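Local coordinates for protein peptidyl-tRNA hydrolase (Sulfolobus solfataricus, PDB 1XTY) that hydrolyses peptidyl-tRNAs to an N-acyl amino acid and tRNA, its natural substrates perhaps being those that drop off the ribosome during protein synthesis, at residues A[24-29]-A[80-85]; A[84-89]-A[96-101]. One frame throughout, in Å; residues are numbered along the deposited sequence.

Both interactions use strand 81-85, an outermost strand of the chain's mixed sheet, and they share Ile84 and Glu85. Interaction 1 is buried near the middle of the chain and lays helix 16-35 on one face of that strand; it works mainly through methyl groups, a ring face and one side-chain hydroxyl. Interaction 2, its centre about 9 Å from that of interaction 1, is partly buried and runs in the sheet itself, pairing the strand's end with strand 97-106 through backbone hydrogen bonds and a bulge, then leaving toward a more exposed loop. Ile84 gives much of its side chain to the helix, while its peptide N and O pair with strand 97-106.

Interaction 1: residues A[24-29]-A[80-85]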
loop_
_atom_site.group_PDB
_atom_site.type_symbol
_atom_site.label_atom_id
_atom_site.label_comp_id
_atom_site.label_asym_id
_atom_site.label_seq_id
_atom_site.Cartn_x
_atom_site.Cartn_y
_atom_site.Cartn_z
ATOM N N ALA A 24 -2.950 0.477 1.490
ATOM C CA ALA A 24 -1.530 0.821 1.436
ATOM C C ALA A 24 -0.999 0.969 2.863
ATOM O O ALA A 24 0.157 0.648 3.141
ATOM C CB ALA A 24 -1.333 2.125 0.656
ATOM N N HIS A 25 -1.850 1.469 3.757
ATOM C CA HIS A 25 -1.491 1.653 5.163
ATOM C C HIS A 25 -1.252 0.272 5.780
ATOM O O HIS A 25 -0.276 0.053 6.500
ATOM C CB HIS A 25 -2.637 2.369 5.896
ATOM C CG HIS A 25 -2.259 2.932 7.234
ATOM N ND1 HIS A 25 -1.141 2.526 7.931
ATOM C CD2 HIS A 25 -2.878 3.846 8.019
ATOM C CE1 HIS A 25 -1.087 3.165 9.087
ATOM N NE2 HIS A 25 -2.131 3.972 9.165
ATOM N N ALA A 26 -2.149 -0.665 5.488
ATOM C CA ALA A 26 -2.023 -2.023 6.009
ATOM C C ALA A 26 -0.731 -2.677 5.529
ATOM O O ALA A 26 -0.021 -3.302 6.314
ATOM C CB ALA A 26 -3.226 -2.866 5.583
ATOM N N ALA A 27 -0.418 -2.522 4.244
ATOM C CA ALA A 27 0.785 -3.125 3.680
ATOM C C ALA A 27 2.083 -2.553 4.234
ATOM O O ALA A 27 3.001 -3.304 4.573
ATOM C CB ALA A 27 0.768 -2.994 2.153
ATOM N N VAL A 28 2.165 -1.228 4.331
ATOM C CA VAL A 28 3.377 -0.594 4.845
ATOM C C VAL A 28 3.609 -0.934 6.316
ATOM O O VAL A 28 4.734 -1.231 6.723
ATOM C CB VAL A 28 3.323 0.939 4.668
ATOM C CG1 VAL A 28 4.512 1.596 5.361
ATOM C CG2 VAL A 28 3.335 1.281 3.181
ATOM N N THR A 29 2.547 -0.895 7.111
ATOM C CA THR A 29 2.669 -1.222 8.524
ATOM C C THR A 29 3.187 -2.651 8.702
ATOM O O THR A 29 4.026 -2.907 9.562
ATOM C CB THR A 29 1.318 -1.034 9.246
ATOM O OG1 THR A 29 0.985 0.362 9.254
ATOM C CG2 THR A 29 1.396 -1.527 10.690
ATOM N N PRO A 80 2.364 -12.378 10.770
ATOM C CA PRO A 80 2.364 -10.918 10.893
ATOM C C PRO A 80 0.973 -10.406 10.546
ATOM O O PRO A 80 0.342 -10.911 9.615
ATOM C CB PRO A 80 3.387 -10.470 9.840
ATOM C CG PRO A 80 4.187 -11.707 9.530
ATOM C CD PRO A 80 3.182 -12.813 9.627
ATOM N N PHE A 81 0.485 -9.415 11.287
ATOM C CA PHE A 81 -0.822 -8.851 10.986
ATOM C C PHE A 81 -0.878 -7.386 11.397
ATOM O O PHE A 81 -0.117 -6.947 12.255
ATOM C CB PHE A 81 -1.936 -9.656 11.679
ATOM C CG PHE A 81 -2.013 -9.459 13.169
ATOM C CD1 PHE A 81 -2.745 -8.403 13.712
ATOM C CD2 PHE A 81 -1.365 -10.336 14.032
ATOM C CE1 PHE A 81 -2.829 -8.227 15.097
ATOM C CE2 PHE A 81 -1.443 -10.168 15.419
ATOM C CZ PHE A 81 -2.175 -9.113 15.949
ATOM N N SER A 82 -1.759 -6.627 10.760
ATOM C CA SER A 82 -1.907 -5.216 11.087
ATOM C C SER A 82 -3.370 -4.821 11.066
ATOM O O SER A 82 -4.079 -5.116 10.108
ATOM C CB SER A 82 -1.132 -4.345 10.092
ATOM O OG SER A 82 -1.587 -4.558 8.762
ATOM N N ILE A 83 -3.821 -4.168 12.133
ATOM C CA ILE A 83 -5.205 -3.713 12.205
ATOM C C ILE A 83 -5.149 -2.209 11.992
ATOM O O ILE A 83 -4.575 -1.472 12.800
ATOM C CB ILE A 83 -5.844 -4.026 13.573
ATOM C CG1 ILE A 83 -5.860 -5.542 13.802
ATOM C CG2 ILE A 83 -7.272 -3.480 13.615
ATOM C CD1 ILE A 83 -6.363 -5.957 15.176
ATOM N N ILE A 84 -5.730 -1.762 10.887
ATOM C CA ILE A 84 -5.716 -0.351 10.536
ATOM C C ILE A 84 -6.974 0.403 10.958
ATOM O O ILE A 84 -8.089 -0.058 10.721
ATOM C CB ILE A 84 -5.525 -0.189 9.016
ATOM C CG1 ILE A 84 -4.221 -0.878 8.588
ATOM C CG2 ILE A 84 -5.524 1.281 8.639
ATOM C CD1 ILE A 84 -2.975 -0.338 9.287
ATOM N N GLU A 85 -6.784 1.556 11.596
ATOM C CA GLU A 85 -7.904 2.389 12.025
ATOM C C GLU A 85 -7.805 3.723 11.294
ATOM O O GLU A 85 -6.707 4.204 10.997
ATOM C CB GLU A 85 -7.892 2.616 13.546
ATOM C CG GLU A 85 -7.884 1.321 14.366
ATOM C CD GLU A 85 -8.286 1.512 15.828
ATOM O OE1 GLU A 85 -8.078 2.610 16.385
ATOM O OE2 GLU A 85 -8.801 0.545 16.430
#
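In His25 and Ile84 two torsions set the meeting: CG of His25 lies anti to its backbone N (chi1 -165°), while chi2 of -59° in Ile84 folds CD1 back over one face of the imidazole. CD1 sits 3.6 Å above the ring plane, offset toward the rim, and its 3.9 Å to the ring centroid supports a CH-pi contact. The other branch of the isoleucine also takes part, CG2 coming to 3.7 Å from His25 CD2, so two methyls rather than one meet the ring. The methylene CG1 of Ile84 lies instead against the helix backbone, 3.6 Å from Ala26 CA, with Ala26 CB almost as near. The axes of helix 24-29 and strand 81-85 come within 8.0 Å and run largely antiparallel, at 143°; such closeness fits an alanine at the interface. This is one layer of the PTH2 alpha/beta fold: helix 16-35 lies against the mixed sheet, and the strand's alternation sends Ser82 and Ile84 to it, whereas Phe81 packs on helix 64-76. Polar chemistry enters at Ser82, whose OG donates to Ala26 O at 3.2 Å. The hydroxyl comes in well off the C=O direction and somewhat out of the carbonyl plane; the bond ties the strand to the helix backbone. Next along the helix, Thr29 directs CG2 at the serine, 3.8 Å from Ser82 CB, and OG1 past the isoleucine, 4.0 Å from Ile84 CD1. The same threonine hydroxyl is hydrogen-bonded to Gln54 NE2 of the second subunit, and His25 packs on that glutamine as well, placing this helix surface beside the dimer interface.

Interaction 2: residues A[84-89]-A[96-101]; sequences IEDAGK and TITCLG. With SO4 (sulfate ion), chain E.
Ile84 and Thr98 meet through the carbonyl oxygen of the isoleucine, on which three groups converge. Thr98 N donates to Ile84 O at 2.9 Å, in a nearly straight bond. Thr98 OG1 adds a weak bond of 3.5 Å to Ile84 O. Ile97 CA approaches Ile84 O at 3.3 Å as a CA-H...O contact. The amide of Ile84 is used too, its N bonding to Cys99 O at 3.0 Å. One step on, Asp86 N donates to Thr96 O at 2.8 Å, and this acceptor is also met by the CA-H of Glu85. Side chains divide between the sheet faces: Cys99 SG reaches Ile84 CB at 3.9 Å on one, while on the other the Glu85 carboxylate crosses Ile97, Glu85 OE2 lying 3.5 Å from Ile97 CG1. Farther out, several groups hold this first shell. The hydroxyl of Thr98, set between the backbone N and the carbonyl carbon by its chi1 of 60°, is hydrogen-bonded to Gln22 NE2 of helix 16-35. Asp86 OD2 makes a salt bridge to Lys18 NZ, on the same helix. Thr96 OG1 bonds to Glu93 O in the connecting loop. Beyond the strand end, Ala87 N donates to O1 of a sulfate at 2.8 Å; the ion, probably from the crystallisation liquor, also lies close to the Asp86 carboxylate. The pairing shifts by one residue between Ile84-Cys99 and Glu85-Ile97, leaving Thr98, with psi of -31°, as the extra residue. That is a beta bulge in an antiparallel hairpin, here joining strand 81-85, outermost within this chain, to strand 97-106 in the mixed sheet of the PTH2 fold.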
loop_
_atom_site.group_PDB
_atom_site.type_symbol
_atom_site.label_atom_id
_atom_site.label_comp_id
_atom_site.label_asym_id
_atom_site.label_seq_id
_atom_site.Cartn_x
_atom_site.Cartn_y
_atom_site.Cartn_z
ATOM N N ILE A 84 -5.730 -1.762 10.887
ATOM C CA ILE A 84 -5.716 -0.351 10.536
ATOM C C ILE A 84 -6.974 0.403 10.958
ATOM O O ILE A 84 -8.089 -0.058 10.721
ATOM C CB ILE A 84 -5.525 -0.189 9.016
ATOM C CG1 ILE A 84 -4.221 -0.878 8.588
ATOM C CG2 ILE A 84 -5.524 1.281 8.639
ATOM C CD1 ILE A 84 -2.975 -0.338 9.287
ATOM N N GLU A 85 -6.784 1.556 11.596
ATOM C CA GLU A 85 -7.904 2.389 12.025
ATOM C C GLU A 85 -7.805 3.723 11.294
ATOM O O GLU A 85 -6.707 4.204 10.997
ATOM C CB GLU A 85 -7.892 2.616 13.546
ATOM C CG GLU A 85 -7.884 1.321 14.366
ATOM C CD GLU A 85 -8.286 1.512 15.828
ATOM O OE1 GLU A 85 -8.078 2.610 16.385
ATOM O OE2 GLU A 85 -8.801 0.545 16.430
ATOM N N ASP A 86 -8.955 4.311 10.999
ATOM C CA ASP A 86 -9.014 5.584 10.290
ATOM C C ASP A 86 -8.450 6.729 11.135
ATOM O O ASP A 86 -8.554 6.717 12.365
ATOM C CB ASP A 86 -10.467 5.874 9.896
ATOM C CG ASP A 86 -10.583 6.951 8.832
ATOM O OD1 ASP A 86 -10.524 8.148 9.174
ATOM O OD2 ASP A 86 -10.726 6.594 7.645
ATOM N N ALA A 87 -7.843 7.710 10.470
ATOM C CA ALA A 87 -7.273 8.864 11.160
ATOM C C ALA A 87 -8.346 9.933 11.352
ATOM O O ALA A 87 -8.069 11.020 11.864
ATOM C CB ALA A 87 -6.106 9.434 10.361
ATOM N N GLY A 88 -9.565 9.612 10.926
ATOM C CA GLY A 88 -10.687 10.525 11.065
ATOM C C GLY A 88 -10.576 11.865 10.369
ATOM O O GLY A 88 -11.075 12.879 10.874
ATOM N N LYS A 89 -9.932 11.894 9.208
ATOM C CA LYS A 89 -9.782 13.153 8.475
ATOM C C LYS A 89 -10.989 13.415 7.578
ATOM O O LYS A 89 -11.249 14.561 7.205
ATOM C CB LYS A 89 -8.496 13.114 7.652
ATOM C CG LYS A 89 -7.241 12.946 8.497
ATOM C CD LYS A 89 -7.073 14.085 9.503
ATOM C CE LYS A 89 -5.819 13.908 10.363
ATOM N NZ LYS A 89 -5.612 15.046 11.316
ATOM N N THR A 96 -11.974 4.113 13.751
ATOM C CA THR A 96 -12.766 3.101 13.059
ATOM C C THR A 96 -11.848 2.115 12.334
ATOM O O THR A 96 -11.032 2.514 11.502
ATOM C CB THR A 96 -13.701 3.750 12.009
ATOM O OG1 THR A 96 -14.556 4.707 12.651
ATOM C CG2 THR A 96 -14.551 2.696 11.324
ATOM N N ILE A 97 -11.977 0.831 12.653
ATOM C CA ILE A 97 -11.160 -0.192 12.005
ATOM C C ILE A 97 -11.647 -0.343 10.560
ATOM O O ILE A 97 -12.825 -0.599 10.317
ATOM C CB ILE A 97 -11.268 -1.539 12.757
ATOM C CG1 ILE A 97 -10.615 -1.404 14.138
ATOM C CG2 ILE A 97 -10.607 -2.656 11.949
ATOM C CD1 ILE A 97 -10.659 -2.671 14.981
ATOM N N THR A 98 -10.735 -0.178 9.607
ATOM C CA THR A 98 -11.085 -0.255 8.190
ATOM C C THR A 98 -10.630 -1.525 7.482
ATOM O O THR A 98 -11.279 -1.980 6.534
ATOM C CB THR A 98 -10.498 0.943 7.412
ATOM O OG1 THR A 98 -9.073 0.929 7.528
ATOM C CG2 THR A 98 -11.037 2.262 7.958
ATOM N N CYS A 99 -9.508 -2.094 7.916
ATOM C CA CYS A 99 -9.015 -3.303 7.277
ATOM C C CYS A 99 -7.963 -4.026 8.104
ATOM O O CYS A 99 -7.454 -3.499 9.101
ATOM C CB CYS A 99 -8.447 -2.979 5.888
ATOM S SG CYS A 99 -7.018 -1.870 5.884
ATOM N N LEU A 100 -7.653 -5.241 7.664
ATOM C CA LEU A 100 -6.690 -6.111 8.323
ATOM C C LEU A 100 -5.679 -6.652 7.313
ATOM O O LEU A 100 -6.057 -7.207 6.280
ATOM C CB LEU A 100 -7.425 -7.296 8.967
ATOM C CG LEU A 100 -6.581 -8.445 9.525
ATOM C CD1 LEU A 100 -5.904 -8.007 10.825
ATOM C CD2 LEU A 100 -7.469 -9.659 9.786
ATOM N N GLY A 101 -4.397 -6.484 7.606
ATOM C CA GLY A 101 -3.383 -7.017 6.718
ATOM C C GLY A 101 -2.815 -8.269 7.354
ATOM O O GLY A 101 -2.703 -8.340 8.578
HETATM S S SO4 E . -6.036 7.926 7.119
HETATM O O1 SO4 E . -7.210 7.330 7.783
HETATM O O2 SO4 E . -6.193 9.393 7.075
HETATM O O3 SO4 E . -5.931 7.397 5.746
HETATM O O4 SO4 E . -4.819 7.586 7.880
#